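Two-component system sensor histidine kinase (Bacteroides thetaiotaomicron, PDB 3OTT) probably senses saccharides through its extracellular propeller and sandwich domains and passes the signal inward by ATP-dependent histidine phosphorylation to regulate transcription. Local coordinates at residues I636-L641 and H740-R745; F676-L681 and L724-L729; D47-Q52 and N689-R694; N703-K706 and R711-Y714; L34-S39 and N658-N663. All blocks are in the same frame, centred on the assembly; numbering follows the deposited sequence.

Contact 1: I636-L641 and H740-R745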
# COMPACT_ATOMS: atom_id res chain seq x y z
N ILE B 636 24.65 6.93 9.67
CA ILE B 636 25.68 7.95 9.52
C ILE B 636 26.04 7.99 8.05
O ILE B 636 26.19 6.96 7.47
CB ILE B 636 26.91 7.49 10.30
CG1 ILE B 636 26.51 7.20 11.74
CG2 ILE B 636 28.13 8.43 10.12
CD1 ILE B 636 27.66 6.52 12.52
N LEU B 637 26.16 9.19 7.47
CA LEU B 637 26.65 9.46 6.13
C LEU B 637 27.91 10.31 6.20
O LEU B 637 28.11 11.11 7.12
CB LEU B 637 25.69 10.35 5.37
CG LEU B 637 24.27 10.01 4.89
CD1 LEU B 637 23.31 9.75 6.04
CD2 LEU B 637 23.76 11.22 4.06
N LEU B 638 28.71 10.20 5.17
CA LEU B 638 29.86 11.06 5.04
C LEU B 638 29.46 12.10 4.03
O LEU B 638 28.93 11.77 2.98
CB LEU B 638 31.03 10.20 4.55
CG LEU B 638 32.12 9.74 5.52
CD1 LEU B 638 31.64 9.64 6.92
CD2 LEU B 638 32.73 8.43 5.02
N THR B 639 29.70 13.36 4.32
CA THR B 639 29.11 14.42 3.50
C THR B 639 30.17 15.33 2.91
O THR B 639 29.85 16.22 2.08
CB THR B 639 28.05 15.25 4.32
OG1 THR B 639 28.65 15.73 5.52
CG2 THR B 639 26.92 14.34 4.80
N ALA B 640 31.43 15.13 3.32
CA ALA B 640 32.53 15.89 2.71
C ALA B 640 33.90 15.25 2.87
O ALA B 640 34.23 14.71 3.91
CB ALA B 640 32.56 17.29 3.27
N LEU B 641 34.72 15.34 1.82
CA LEU B 641 36.09 14.90 1.90
C LEU B 641 37.01 16.10 1.65
O LEU B 641 36.84 16.80 0.67
CB LEU B 641 36.35 13.81 0.84
CG LEU B 641 37.81 13.33 0.67
CD1 LEU B 641 38.30 12.63 1.92
CD2 LEU B 641 37.92 12.39 -0.49
N HIS B 740 29.48 3.23 10.30
CA HIS B 740 29.87 3.54 8.94
C HIS B 740 31.34 3.14 8.73
O HIS B 740 32.20 3.51 9.51
CB HIS B 740 29.73 5.02 8.65
CG HIS B 740 29.79 5.34 7.20
ND1 HIS B 740 28.71 5.15 6.35
CD2 HIS B 740 30.78 5.85 6.43
CE1 HIS B 740 29.05 5.53 5.13
NE2 HIS B 740 30.29 5.98 5.16
N ILE B 741 31.57 2.40 7.65
CA ILE B 741 32.90 1.89 7.27
C ILE B 741 33.34 2.47 5.92
O ILE B 741 32.57 2.47 4.98
CB ILE B 741 32.86 0.34 7.23
CG1 ILE B 741 32.94 -0.21 8.66
CG2 ILE B 741 33.94 -0.23 6.34
CD1 ILE B 741 32.22 -1.52 8.85
N LEU B 742 34.54 3.03 5.86
CA LEU B 742 35.15 3.50 4.60
C LEU B 742 36.50 2.86 4.46
O LEU B 742 37.33 3.12 5.31
CB LEU B 742 35.36 5.02 4.62
CG LEU B 742 36.02 5.60 3.34
CD1 LEU B 742 35.24 5.38 2.03
CD2 LEU B 742 36.42 7.03 3.53
N ASN B 743 36.75 2.03 3.45
CA ASN B 743 38.14 1.54 3.23
C ASN B 743 38.95 2.57 2.45
O ASN B 743 38.50 3.08 1.43
CB ASN B 743 38.20 0.21 2.51
CG ASN B 743 37.31 -0.83 3.14
OD1 ASN B 743 37.59 -1.31 4.23
ND2 ASN B 743 36.21 -1.15 2.47
N ILE B 744 40.09 2.91 2.97
CA ILE B 744 41.02 3.85 2.35
C ILE B 744 42.33 3.19 1.89
O ILE B 744 43.00 2.52 2.69
CB ILE B 744 41.34 5.00 3.34
CG1 ILE B 744 40.00 5.69 3.84
CG2 ILE B 744 42.22 6.02 2.65
CD1 ILE B 744 40.19 6.53 5.16
N ARG B 745 42.70 3.36 0.62
CA ARG B 745 43.98 2.91 0.16
C ARG B 745 44.83 4.13 -0.20
O ARG B 745 44.42 4.98 -1.02
CB ARG B 745 43.83 1.96 -1.01
CG ARG B 745 45.16 1.34 -1.43
CD ARG B 745 45.04 0.45 -2.68
NE ARG B 745 46.33 -0.17 -3.02
CZ ARG B 745 46.62 -0.83 -4.15
NH1 ARG B 745 45.71 -0.97 -5.12
NH2 ARG B 745 47.86 -1.34 -4.31
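The imidazole of His740 is the flat group on which Ile636 and Leu638 converge, and both neighbours come at it obliquely. On the ND1 flank the backbone carbonyl of Ile636 approaches, with its O 3.3 Å from His740 ND1, a spacing that leaves the nature of the pair open. On the other flank lies Leu638, whose CD2 is 3.5 Å from His740 NE2 and equally near CD2 of the same ring, while Leu638 CD1 stays somewhat farther off. The ring nitrogen NE2 is therefore buried against a methyl group and has no polar partner in the model. The torsion of His740 accounts for this position: with CG anti to the backbone N (chi1 -166°), the ring is brought between the Ile636 carbonyl and Leu638. His740 CB itself touches Ile636 CG2 at 4.0 Å. One step further into the sandwich the contact becomes purely aliphatic, Leu638 CD2 lying 4.2 Å from Leu742 CD2. The contact thus joins the two facing sheets of a beta-sandwich, with His740 set among apolar side chains. Strand 637-643 belongs to one sheet of the C-terminal domain, beside 674-679, and strand 740-746 to the facing sheet, between 664-667 and 720-728. Ile659, from the loop before 664-667, packs on both Leu638 and Leu742, and Phe676 of strand 674-679 continues the core beyond Leu742.

Contact 2: F676-L681 and L724-L729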
# COMPACT_ATOMS: atom_id res chain seq x y z
N PHE B 676 37.18 14.49 7.00
CA PHE B 676 35.92 13.83 6.69
C PHE B 676 34.92 14.56 7.58
O PHE B 676 35.19 14.69 8.80
CB PHE B 676 35.98 12.35 7.12
CG PHE B 676 37.03 11.53 6.38
CD1 PHE B 676 38.31 11.37 6.90
CD2 PHE B 676 36.75 10.97 5.15
CE1 PHE B 676 39.32 10.61 6.19
CE2 PHE B 676 37.73 10.21 4.47
CZ PHE B 676 39.03 10.06 5.00
N GLU B 677 33.82 15.03 7.01
CA GLU B 677 32.66 15.44 7.80
C GLU B 677 31.65 14.33 7.75
O GLU B 677 31.49 13.69 6.73
CB GLU B 677 32.03 16.73 7.29
CG GLU B 677 32.94 17.91 7.55
CD GLU B 677 32.46 19.18 6.91
OE1 GLU B 677 31.35 19.18 6.31
OE2 GLU B 677 33.21 20.17 7.00
N LEU B 678 30.94 14.16 8.84
CA LEU B 678 29.99 13.05 9.00
C LEU B 678 28.65 13.66 9.43
O LEU B 678 28.62 14.71 10.07
CB LEU B 678 30.52 12.06 10.07
CG LEU B 678 30.54 12.56 11.52
CD1 LEU B 678 29.24 12.25 12.28
CD2 LEU B 678 31.69 11.94 12.26
N SER B 679 27.54 13.01 9.12
CA SER B 679 26.27 13.45 9.71
C SER B 679 25.26 12.31 9.73
O SER B 679 25.26 11.47 8.84
CB SER B 679 25.71 14.63 8.89
OG SER B 679 24.37 14.90 9.26
N ASP B 680 24.39 12.29 10.72
CA ASP B 680 23.25 11.41 10.72
C ASP B 680 21.95 12.23 10.48
O ASP B 680 20.84 11.79 10.80
CB ASP B 680 23.17 10.63 12.02
CG ASP B 680 23.05 11.54 13.29
OD1 ASP B 680 23.15 12.82 13.24
OD2 ASP B 680 22.87 10.94 14.39
N LEU B 681 22.11 13.42 9.89
CA LEU B 681 20.96 14.29 9.47
C LEU B 681 20.10 14.67 10.66
O LEU B 681 18.94 14.34 10.70
CB LEU B 681 20.08 13.59 8.42
CG LEU B 681 20.71 12.99 7.14
CD1 LEU B 681 19.54 12.36 6.29
CD2 LEU B 681 21.49 13.96 6.29
N LEU B 724 38.27 3.43 8.00
CA LEU B 724 37.71 4.35 8.95
C LEU B 724 36.38 3.79 9.47
O LEU B 724 35.46 3.50 8.69
CB LEU B 724 37.38 5.62 8.21
CG LEU B 724 37.49 7.00 8.79
CD1 LEU B 724 36.43 7.88 8.14
CD2 LEU B 724 37.56 7.10 10.32
N ILE B 725 36.26 3.68 10.78
CA ILE B 725 35.03 3.20 11.36
C ILE B 725 34.41 4.30 12.22
O ILE B 725 35.08 4.86 13.09
CB ILE B 725 35.27 1.91 12.15
CG1 ILE B 725 35.88 0.83 11.23
CG2 ILE B 725 33.98 1.41 12.83
CD1 ILE B 725 36.48 -0.42 12.02
N ILE B 726 33.17 4.65 11.92
CA ILE B 726 32.52 5.72 12.64
C ILE B 726 31.26 5.19 13.29
O ILE B 726 30.53 4.45 12.66
CB ILE B 726 32.18 6.89 11.70
CG1 ILE B 726 33.46 7.42 11.04
CG2 ILE B 726 31.48 8.01 12.47
CD1 ILE B 726 33.18 8.36 9.86
N SER B 727 31.00 5.51 14.55
CA SER B 727 29.79 4.96 15.22
C SER B 727 29.20 5.94 16.20
O SER B 727 29.91 6.70 16.82
CB SER B 727 30.14 3.61 15.91
OG SER B 727 28.97 2.99 16.42
N LYS B 728 27.88 5.93 16.34
CA LYS B 728 27.19 6.74 17.32
C LYS B 728 27.53 6.23 18.70
O LYS B 728 27.53 5.03 18.90
CB LYS B 728 25.66 6.62 17.17
CG LYS B 728 24.88 7.78 17.88
CD LYS B 728 23.51 7.40 18.45
CE LYS B 728 22.54 6.91 17.38
NZ LYS B 728 21.10 7.16 17.74
N LEU B 729 27.79 7.14 19.64
CA LEU B 729 27.93 6.79 21.06
C LEU B 729 26.55 6.55 21.68
O LEU B 729 25.70 7.44 21.74
CB LEU B 729 28.71 7.88 21.81
CG LEU B 729 29.31 7.57 23.18
CD1 LEU B 729 30.46 6.52 23.09
CD2 LEU B 729 29.80 8.86 23.85
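Just beyond the point where Leu678 meets Ile726, the hydroxyl of Ser679 has two partners: it accepts a hydrogen bond from the backbone N of Leu681 (Ser679 OG to Leu681 N 2.8 Å, 158° at the hydrogen) and also hydrogen-bonds the carbonyl O of Asp47 in the propeller. The first bond makes an ST turn, which bends the chain out of strand 674-679; the second ties that turn to another domain. The strand itself belongs to a beta-sandwich, and its inward residues face strand 720-728 of the opposite sheet without any hydrogen bond between the two segments, as expected of sheets joined through their side chains. Two apolar pairs do this work. Leu678 meets Ile726 through one methyl each, CD2 to CG2 at 3.9 Å. The Ile726 methyl used is the branch anti to the backbone N, which its chi1 of -58° turns toward Leu678. Toward the start of both segments, the side chains of Phe676 and Leu724 run antiparallel past one another, a leucine methyl over the ring face. Near the turn, Asp680 OD2 and Lys728 NZ stand 5.4 Å apart, too far for their charges to touch, though some attraction may be felt. The CH-pi contact places Leu724 CD1 4.1 Å from the centroid of the Phe676 ring, only 12° off its normal.

Contact 3: D47-Q52 and N689-R694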
# COMPACT_ATOMS: atom_id res chain seq x y z
N ASP B 47 23.50 19.38 5.82
CA ASP B 47 23.45 18.07 6.46
C ASP B 47 23.10 18.15 7.93
O ASP B 47 23.28 17.16 8.66
CB ASP B 47 24.80 17.35 6.30
CG ASP B 47 25.97 18.08 7.02
OD1 ASP B 47 25.70 19.11 7.70
OD2 ASP B 47 27.13 17.59 6.94
N GLY B 48 22.66 19.31 8.39
CA GLY B 48 22.30 19.46 9.78
C GLY B 48 23.43 20.05 10.62
O GLY B 48 23.21 20.37 11.76
N TYR B 49 24.64 20.19 10.04
CA TYR B 49 25.81 20.79 10.71
C TYR B 49 26.26 22.01 9.94
O TYR B 49 26.38 23.05 10.52
CB TYR B 49 26.98 19.78 10.78
CG TYR B 49 26.75 18.66 11.77
CD1 TYR B 49 25.97 17.53 11.44
CD2 TYR B 49 27.29 18.73 13.06
CE1 TYR B 49 25.78 16.51 12.38
CE2 TYR B 49 27.11 17.71 13.99
CZ TYR B 49 26.33 16.61 13.65
OH TYR B 49 26.18 15.62 14.60
N SER B 50 26.52 21.87 8.64
CA SER B 50 26.91 23.01 7.83
C SER B 50 26.32 22.93 6.44
O SER B 50 25.88 21.87 6.00
CB SER B 50 28.43 23.09 7.71
OG SER B 50 28.91 21.92 7.11
N THR B 51 26.31 24.08 5.76
CA THR B 51 25.94 24.19 4.38
C THR B 51 27.11 23.88 3.46
O THR B 51 28.26 24.11 3.81
CB THR B 51 25.35 25.57 4.05
OG1 THR B 51 26.36 26.57 4.20
CG2 THR B 51 24.18 25.90 4.98
N GLN B 52 26.81 23.38 2.28
CA GLN B 52 27.85 23.10 1.31
C GLN B 52 27.38 23.50 -0.11
O GLN B 52 26.28 23.14 -0.56
CB GLN B 52 28.22 21.59 1.38
CG GLN B 52 29.36 21.17 0.48
CD GLN B 52 29.67 19.66 0.60
OE1 GLN B 52 29.78 18.95 -0.40
NE2 GLN B 52 29.79 19.18 1.80
N ASN B 689 23.77 14.16 18.42
CA ASN B 689 24.35 12.94 18.97
C ASN B 689 25.92 13.04 19.11
O ASN B 689 26.55 13.95 18.58
CB ASN B 689 23.94 11.77 18.09
CG ASN B 689 22.44 11.46 18.19
OD1 ASN B 689 21.91 11.30 19.27
ND2 ASN B 689 21.77 11.39 17.05
N LYS B 690 26.50 12.07 19.81
CA LYS B 690 27.93 11.97 20.05
C LYS B 690 28.51 10.78 19.30
O LYS B 690 27.89 9.72 19.24
CB LYS B 690 28.18 11.83 21.56
CG LYS B 690 28.04 13.15 22.30
CD LYS B 690 27.89 12.98 23.82
CE LYS B 690 27.81 14.37 24.48
NZ LYS B 690 27.47 14.36 25.96
N PHE B 691 29.68 10.97 18.69
CA PHE B 691 30.29 9.94 17.83
C PHE B 691 31.69 9.48 18.30
O PHE B 691 32.42 10.21 18.96
CB PHE B 691 30.27 10.39 16.34
CG PHE B 691 28.83 10.63 15.80
CD1 PHE B 691 28.11 9.61 15.26
CD2 PHE B 691 28.20 11.87 15.95
CE1 PHE B 691 26.78 9.80 14.84
CE2 PHE B 691 26.86 12.09 15.52
CZ PHE B 691 26.16 11.08 14.97
N VAL B 692 32.04 8.25 17.98
CA VAL B 692 33.37 7.74 18.19
C VAL B 692 33.88 7.30 16.83
O VAL B 692 33.09 7.02 15.91
CB VAL B 692 33.40 6.54 19.21
CG1 VAL B 692 33.34 7.04 20.66
CG2 VAL B 692 32.30 5.55 18.95
N TYR B 693 35.20 7.30 16.68
CA TYR B 693 35.82 6.91 15.42
C TYR B 693 37.15 6.28 15.67
O TYR B 693 37.80 6.56 16.71
CB TYR B 693 35.97 8.11 14.48
CG TYR B 693 36.97 9.17 14.89
CD1 TYR B 693 36.63 10.17 15.79
CD2 TYR B 693 38.25 9.18 14.37
CE1 TYR B 693 37.55 11.15 16.18
CE2 TYR B 693 39.20 10.15 14.75
CZ TYR B 693 38.85 11.12 15.65
OH TYR B 693 39.76 12.06 16.01
N ARG B 694 37.61 5.49 14.71
CA ARG B 694 38.94 4.91 14.76
C ARG B 694 39.40 4.60 13.34
O ARG B 694 38.56 4.31 12.47
CB ARG B 694 38.96 3.64 15.62
CG ARG B 694 38.09 2.53 15.07
CD ARG B 694 37.79 1.51 16.16
NE ARG B 694 38.96 0.69 16.49
CZ ARG B 694 39.18 0.15 17.69
NH1 ARG B 694 38.31 0.34 18.69
NH2 ARG B 694 40.26 -0.57 17.89
O HOH W 1 27.67 15.69 16.67
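Tyr49 reaches from the propeller toward Asn689 and Phe691 of the sandwich. Its CB rests 3.4 Å from Asp47 OD1, the oxygen that organises the turn behind it. With chi1 at -72°, CG lies anti to the carbonyl carbon, and the ring leaves the turn toward the other domain. CD1 passes 3.8 Å from Ser679 OG; Pro682 and Asn710 also touch the side chain, and Lys688 makes a cation-pi contact with the ring. At the tip, Tyr49 OH comes obliquely to the Phe691 ring, 3.7 Å from CE2. The hydroxyl donates to a water (Tyr49 OH to water O 2.6 Å), which in turn donates to the carbonyl of Asn689 (water O to Asn689 O 2.8 Å). This water lies in the plane of both aromatic rings, at their edges, and bridges Tyr49 OH and Asn689 O, which are 4.3 Å apart. The base of Tyr49 is fixed by Asp47 OD1. Its bond from Tyr49 N, 2.8 Å long, makes an Asx turn and arrives on the anti side, 31° out of the carboxylate plane; a second, from Ser50 N, completes the wider Asx motif on the syn side, tilted by 19°. Asn689 directs its own amide to Asp680. The turn joins strands 42-46 and 51-53 of a propeller blade, whereas Phe691 lies on strand 691-696, between 720-728 and 703-704 in the sandwich.

Contact 4: N703-K706 and R711-Y714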
# COMPACT_ATOMS: atom_id res chain seq x y z
N ASN B 703 38.45 6.99 19.27
CA ASN B 703 38.64 8.39 19.57
C ASN B 703 37.26 8.98 19.75
O ASN B 703 36.32 8.51 19.14
CB ASN B 703 39.37 9.07 18.41
CG ASN B 703 40.73 8.41 18.09
OD1 ASN B 703 40.82 7.55 17.19
ND2 ASN B 703 41.76 8.82 18.79
N PHE B 704 37.14 10.02 20.57
CA PHE B 704 35.88 10.70 20.85
C PHE B 704 35.81 12.07 20.20
O PHE B 704 36.82 12.77 20.13
CB PHE B 704 35.71 10.84 22.35
CG PHE B 704 35.64 9.53 23.04
CD1 PHE B 704 36.80 8.78 23.24
CD2 PHE B 704 34.41 9.00 23.42
CE1 PHE B 704 36.72 7.53 23.83
CE2 PHE B 704 34.32 7.75 24.01
CZ PHE B 704 35.46 7.01 24.23
N LEU B 705 34.64 12.45 19.72
CA LEU B 705 34.51 13.77 19.07
C LEU B 705 34.17 15.00 19.96
O LEU B 705 34.92 15.99 20.01
CB LEU B 705 33.64 13.69 17.81
CG LEU B 705 34.42 13.23 16.57
CD1 LEU B 705 33.51 12.90 15.39
CD2 LEU B 705 35.51 14.26 16.13
N LYS B 706 33.08 14.95 20.70
CA LYS B 706 32.55 16.23 21.25
C LYS B 706 31.47 16.65 20.27
O LYS B 706 31.70 16.69 19.04
CB LYS B 706 33.61 17.34 21.33
CG LYS B 706 33.27 18.50 22.27
CD LYS B 706 33.83 18.23 23.68
CE LYS B 706 33.16 19.11 24.78
NZ LYS B 706 31.82 18.59 25.21
N ARG B 711 33.79 16.77 12.35
CA ARG B 711 34.91 16.61 11.42
C ARG B 711 36.05 15.71 11.98
O ARG B 711 36.50 15.89 13.05
CB ARG B 711 35.45 17.97 10.94
CG ARG B 711 36.74 17.79 10.18
CD ARG B 711 37.37 19.06 9.74
NE ARG B 711 36.39 19.86 9.02
CZ ARG B 711 36.71 20.76 8.11
NH1 ARG B 711 37.98 20.91 7.78
NH2 ARG B 711 35.75 21.48 7.53
N ILE B 712 36.51 14.78 11.18
CA ILE B 712 37.51 13.82 11.59
C ILE B 712 38.77 14.06 10.74
O ILE B 712 38.68 14.09 9.54
CB ILE B 712 37.00 12.40 11.36
CG1 ILE B 712 35.89 12.08 12.39
CG2 ILE B 712 38.18 11.34 11.42
CD1 ILE B 712 35.19 10.72 12.09
N THR B 713 39.92 14.26 11.39
CA THR B 713 41.12 14.62 10.66
C THR B 713 42.31 13.68 10.97
O THR B 713 42.63 13.40 12.14
CB THR B 713 41.47 16.15 10.84
OG1 THR B 713 42.58 16.52 9.98
CG2 THR B 713 41.89 16.45 12.29
N TYR B 714 42.97 13.21 9.92
CA TYR B 714 44.22 12.45 10.07
C TYR B 714 45.28 13.11 9.24
O TYR B 714 45.00 13.53 8.14
CB TYR B 714 44.04 11.03 9.56
CG TYR B 714 43.38 10.18 10.57
CD1 TYR B 714 42.01 9.97 10.51
CD2 TYR B 714 44.11 9.59 11.61
CE1 TYR B 714 41.34 9.23 11.45
CE2 TYR B 714 43.42 8.79 12.59
CZ TYR B 714 42.03 8.64 12.49
OH TYR B 714 41.29 7.88 13.37
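Arg711 meets Leu705 through its backbone, the carbonyl O standing 3.6 Å from Leu705 CD2. Its side chain departs from this contact altogether: CG lies anti to the backbone N (chi1 170°), and the guanidinium forms a salt bridge with Glu677 through NH2 and a cation-pi contact with Tyr642. Ile712 follows with the apolar part of the contact. Its bond to CB does not aim at the other segment, yet the branch ending in CD1 bends nearer, and Ile712 CG1 comes to 3.9 Å from CD1 of Leu705. The two side chains cross at about a right angle, and Leu678 touches both. Strand 711-714 is the outermost strand of one sheet of the beta-sandwich and strand 703-704 the outermost of the other, so Leu705, just after its strand, reaches over one margin between the sheets while its backbone pairs with Phe691. At Tyr714 the ring extends toward Asn703, and the two side chains approach from opposite directions. The hydroxyl of Tyr714 hydrogen-bonds Asp699 OD2, and its ring packs on Tyr693 and Leu695 of strand 691-696.

Contact 5: L34-S39 and N658-N663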
# COMPACT_ATOMS: atom_id res chain seq x y z
N LEU B 34 18.71 13.74 2.67
CA LEU B 34 19.50 15.00 2.64
C LEU B 34 18.71 16.20 2.09
O LEU B 34 18.06 16.11 1.04
CB LEU B 34 20.77 14.84 1.78
CG LEU B 34 22.16 15.43 2.20
CD1 LEU B 34 23.27 15.31 1.06
CD2 LEU B 34 22.14 16.81 2.49
N ILE B 35 18.81 17.34 2.76
CA ILE B 35 18.18 18.56 2.25
C ILE B 35 19.04 19.33 1.25
O ILE B 35 20.22 19.60 1.52
CB ILE B 35 17.86 19.45 3.43
CG1 ILE B 35 16.85 18.73 4.33
CG2 ILE B 35 17.36 20.78 2.94
CD1 ILE B 35 15.46 18.74 3.78
N TRP B 36 18.44 19.69 0.14
CA TRP B 36 19.04 20.50 -0.90
C TRP B 36 18.30 21.83 -0.98
O TRP B 36 17.06 21.87 -0.83
CB TRP B 36 18.93 19.78 -2.26
CG TRP B 36 19.65 18.45 -2.25
CD1 TRP B 36 19.13 17.23 -1.84
CD2 TRP B 36 20.98 18.19 -2.66
NE1 TRP B 36 20.06 16.25 -1.96
CE2 TRP B 36 21.21 16.81 -2.48
CE3 TRP B 36 22.01 18.97 -3.20
CZ2 TRP B 36 22.44 16.21 -2.77
CZ3 TRP B 36 23.23 18.38 -3.49
CH2 TRP B 36 23.43 17.01 -3.25
N ILE B 37 19.03 22.91 -1.31
CA ILE B 37 18.57 24.29 -1.20
C ILE B 37 18.88 25.03 -2.51
O ILE B 37 20.02 25.11 -2.92
CB ILE B 37 19.32 25.01 0.02
CG1 ILE B 37 19.16 24.22 1.33
CG2 ILE B 37 18.92 26.48 0.20
CD1 ILE B 37 20.24 24.59 2.47
N GLY B 38 17.87 25.56 -3.18
CA GLY B 38 18.12 26.43 -4.32
C GLY B 38 18.24 27.86 -3.82
O GLY B 38 17.42 28.34 -3.04
N SER B 39 19.28 28.57 -4.21
CA SER B 39 19.48 29.91 -3.71
C SER B 39 19.69 30.85 -4.90
O SER B 39 19.79 30.36 -6.04
CB SER B 39 20.73 29.95 -2.85
OG SER B 39 21.88 29.93 -3.70
N ASN B 658 32.40 10.53 -5.19
CA ASN B 658 31.43 11.09 -4.26
C ASN B 658 31.48 10.30 -2.99
O ASN B 658 31.02 9.14 -2.93
CB ASN B 658 29.99 11.10 -4.80
CG ASN B 658 29.07 12.08 -3.96
OD1 ASN B 658 29.38 12.41 -2.82
ND2 ASN B 658 28.00 12.53 -4.55
N ILE B 659 31.99 10.98 -1.96
CA ILE B 659 32.28 10.41 -0.66
C ILE B 659 31.01 9.82 -0.03
O ILE B 659 31.09 8.83 0.70
CB ILE B 659 32.96 11.45 0.28
CG1 ILE B 659 33.57 10.79 1.52
CG2 ILE B 659 31.97 12.58 0.74
CD1 ILE B 659 34.68 9.82 1.21
N ARG B 660 29.84 10.40 -0.32
CA ARG B 660 28.61 9.89 0.26
C ARG B 660 28.25 8.48 -0.22
O ARG B 660 27.59 7.76 0.50
CB ARG B 660 27.49 10.88 -0.02
CG ARG B 660 26.10 10.57 0.63
CD ARG B 660 25.00 11.42 -0.04
NE ARG B 660 23.69 11.07 0.49
CZ ARG B 660 22.54 11.67 0.17
NH1 ARG B 660 22.51 12.67 -0.69
NH2 ARG B 660 21.43 11.27 0.75
N TYR B 661 28.74 8.09 -1.41
CA TYR B 661 28.34 6.84 -2.09
C TYR B 661 29.48 5.86 -2.32
O TYR B 661 29.44 5.05 -3.27
CB TYR B 661 27.66 7.17 -3.43
CG TYR B 661 26.33 7.88 -3.21
CD1 TYR B 661 25.22 7.20 -2.63
CD2 TYR B 661 26.19 9.23 -3.52
CE1 TYR B 661 24.03 7.88 -2.39
CE2 TYR B 661 25.00 9.92 -3.29
CZ TYR B 661 23.93 9.25 -2.73
OH TYR B 661 22.80 9.98 -2.51
N THR B 662 30.53 5.96 -1.50
CA THR B 662 31.70 5.13 -1.70
C THR B 662 31.99 4.39 -0.44
O THR B 662 31.97 4.97 0.63
CB THR B 662 32.97 5.94 -2.04
OG1 THR B 662 32.62 7.06 -2.84
CG2 THR B 662 33.86 5.10 -2.89
N ASN B 663 32.28 3.11 -0.61
CA ASN B 663 32.73 2.22 0.43
C ASN B 663 34.29 2.12 0.43
O ASN B 663 34.90 1.61 1.38
CB ASN B 663 32.12 0.82 0.16
CG ASN B 663 30.54 0.83 0.10
OD1 ASN B 663 29.93 0.21 -0.80
ND2 ASN B 663 29.90 1.51 1.06
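Van der Waals packing on a flat cation comes first: Leu34 lies over one face of the Arg660 guanidinium, with Leu34 CD1 3.3 Å from Arg660 NH1 and CB 3.7 Å from the same nitrogen. The opposite face is occupied by the hydroxyl of Tyr661, its OH 3.1 Å above the plane near the centre and hydrogen-bonded to Glu32 OE2, so the guanidinium is sandwiched between a leucine and a tyrosine oxygen. At its edge stands Trp36, CZ2 being 4.1 Å from Arg660 NH1, with the indole and guanidinium planes 31° apart. An extended arginine chain, CG anti to the backbone N at -175°, delivers the group to this position. Charge supplies the second kind of interaction. NH1 of Arg660 forms a salt bridge with Asp30 OD2, which also accepts a hydrogen bond from Trp36 NE1, while Asp30 OD1 accepts one from Leu34 N; a single carboxylate thus gathers all three residues. Local hydrogen bonds form the third group. Asn658 OD1 accepts one from Arg660 N at 3.2 Å in an Asx turn, and Asn658 O is gripped from opposite faces of its plane by Thr662 OG1 (2.6 Å) and Tyr661 N (2.9 Å), which probably fixes the backbone from which the arginine projects. Strand 35-39 lies between 24-29 and 42-46 in a propeller blade; the 658-663 loop, leading into strand 664-667, packs against strand 637-643 through Ile659 and Arg660.

Contacts 1, 2 and 4 lie within the C-terminal sandwich and join its two facing sheets, whereas contacts 3 and 5 attach that sandwich to one propeller blade. Contact 2 is fully buried and made of apolar side chains. The centres of contacts 1 and 2 are about 8 Å apart; contact 1 shares the same sheets but admits a histidine, and contact 4 lies at the surface, where polar ends turn to partners outside it. The two interdomain contacts are more polar, contact 3 working through a water and contact 5, buried, through an arginine. Thr639, on the strand of contact 1, hydrogen-bonds Asp47 of contact 3, tying that strand to the blade.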